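Side-chain contact in D-hydantoinase (Ralstonia pickettii, PDB 1NFG), which probably catalyses the stereospecific hydrolysis of the cyclic amide bond of D-hydantoin derivatives, using two zinc ions per subunit: residues S69-F73 and A74-V78. Sequence-based numbering, arbitrary orientation.
Sequences SADTF and ATATV
T72 and T75 bind each other twice, each through its hydroxyl oxygen and the other's backbone nitrogen. T72 N donates to T75 OG1 at 2.6 Å, nearly straight (N-H...O 172°). T75 N returns a bond to T72 OG1 at 3.2 Å, equally straight at 175°. Both hydroxyls sit between their own backbone N and carbonyl carbon, and this rotation points T72 OG1 forward to the first turn and T75 OG1 back to T72 N. Such reciprocity defines a capping box, with T72 as N-cap of helix 73-82; A74 N adds a weak, bent bond to T72 OG1. T75 OG1 also lies 2.8 Å from D71 OD1. The D71 carboxylate is held mainly from outside, OD2 by N408 and H314 and OD1 by A409 N, tying the helix start to the parts of the chain that carry H314 and N408; the D71 side chain lies about 9 Å from that of the zinc ligand H59. One turn on, T77 OG1 donates to F73 O at 2.7 Å, in the carbonyl plane, and T77 OG1 in turn accepts a hydrogen bond from A116 N. Beside that bond, T77 CG2 approaches F73 CD1 obliquely at 4.1 Å, while the phenyl ring packs on M110 and A111 of helix 100-111 and meets Y119 edge-to-face.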
loop_
_atom_site.group_PDB
_atom_site.type_symbol
_atom_site.label_atom_id
_atom_site.label_comp_id
_atom_site.label_asym_id
_atom_site.label_seq_id
_atom_site.Cartn_x
_atom_site.Cartn_y
_atom_site.Cartn_z
ATOM N N SER A 69 -33.348 -21.408 -16.936
ATOM C CA SER A 69 -33.435 -19.956 -16.902
ATOM C C SER A 69 -34.584 -19.448 -17.767
ATOM O O SER A 69 -34.936 -20.060 -18.777
ATOM C CB SER A 69 -32.116 -19.345 -17.376
ATOM O OG SER A 69 -31.700 -19.915 -18.605
ATOM N N ALA A 70 -35.165 -18.326 -17.360
ATOM C CA ALA A 70 -36.278 -17.729 -18.081
ATOM C C ALA A 70 -35.905 -17.393 -19.524
ATOM O O ALA A 70 -36.691 -17.618 -20.440
ATOM C CB ALA A 70 -36.749 -16.479 -17.354
ATOM N N ASP A 71 -34.708 -16.851 -19.722
ATOM C CA ASP A 71 -34.253 -16.498 -21.058
ATOM C C ASP A 71 -33.583 -17.663 -21.749
ATOM O O ASP A 71 -33.039 -18.557 -21.105
ATOM C CB ASP A 71 -33.253 -15.332 -21.025
ATOM C CG ASP A 71 -33.920 -13.982 -21.148
ATOM O OD1 ASP A 71 -34.976 -13.892 -21.810
ATOM O OD2 ASP A 71 -33.377 -13.004 -20.597
ATOM N N THR A 72 -33.629 -17.635 -23.076
ATOM C CA THR A 72 -32.998 -18.650 -23.906
ATOM C C THR A 72 -32.037 -17.876 -24.792
ATOM O O THR A 72 -32.017 -16.649 -24.762
ATOM C CB THR A 72 -34.018 -19.376 -24.809
ATOM O OG1 THR A 72 -34.678 -18.421 -25.651
ATOM C CG2 THR A 72 -35.047 -20.110 -23.966
ATOM N N PHE A 73 -31.245 -18.584 -25.579
ATOM C CA PHE A 73 -30.311 -17.920 -26.467
ATOM C C PHE A 73 -31.058 -16.965 -27.405
ATOM O O PHE A 73 -30.522 -15.937 -27.813
ATOM C CB PHE A 73 -29.546 -18.963 -27.268
ATOM C CG PHE A 73 -28.066 -18.778 -27.237
ATOM C CD1 PHE A 73 -27.457 -17.801 -28.016
ATOM C CD2 PHE A 73 -27.273 -19.586 -26.432
ATOM C CE1 PHE A 73 -26.069 -17.635 -27.996
ATOM C CE2 PHE A 73 -25.891 -19.432 -26.402
ATOM C CZ PHE A 73 -25.286 -18.457 -27.184
ATOM N N ALA A 74 -32.304 -17.302 -27.727
ATOM C CA ALA A 74 -33.118 -16.486 -28.620
ATOM C C ALA A 74 -33.705 -15.246 -27.953
ATOM O O ALA A 74 -33.600 -14.147 -28.489
ATOM C CB ALA A 74 -34.231 -17.326 -29.209
ATOM N N THR A 75 -34.337 -15.420 -26.797
ATOM C CA THR A 75 -34.938 -14.294 -26.089
ATOM C C THR A 75 -33.906 -13.285 -25.601
ATOM O O THR A 75 -34.172 -12.085 -25.565
ATOM C CB THR A 75 -35.745 -14.757 -24.859
ATOM O OG1 THR A 75 -34.919 -15.588 -24.031
ATOM C CG2 THR A 75 -36.977 -15.519 -25.284
ATOM N N ALA A 76 -32.731 -13.768 -25.216
ATOM C CA ALA A 76 -31.689 -12.877 -24.719
ATOM C C ALA A 76 -31.050 -12.051 -25.831
ATOM O O ALA A 76 -30.970 -10.825 -25.722
ATOM C CB ALA A 76 -30.617 -13.680 -23.975
ATOM N N THR A 77 -30.597 -12.720 -26.894
ATOM C CA THR A 77 -29.963 -12.025 -28.013
ATOM C C THR A 77 -30.876 -10.968 -28.617
ATOM O O THR A 77 -30.403 -9.955 -29.122
ATOM C CB THR A 77 -29.530 -12.995 -29.127
ATOM O OG1 THR A 77 -30.632 -13.838 -29.483
ATOM C CG2 THR A 77 -28.351 -13.843 -28.669
ATOM N N VAL A 78 -32.182 -11.190 -28.570
ATOM C CA VAL A 78 -33.094 -10.196 -29.110
ATOM C C VAL A 78 -33.043 -8.969 -28.211
ATOM O O VAL A 78 -32.998 -7.836 -28.700
ATOM C CB VAL A 78 -34.552 -10.733 -29.197
ATOM C CG1 VAL A 78 -35.536 -9.587 -29.463
ATOM C CG2 VAL A 78 -34.650 -11.758 -30.320
#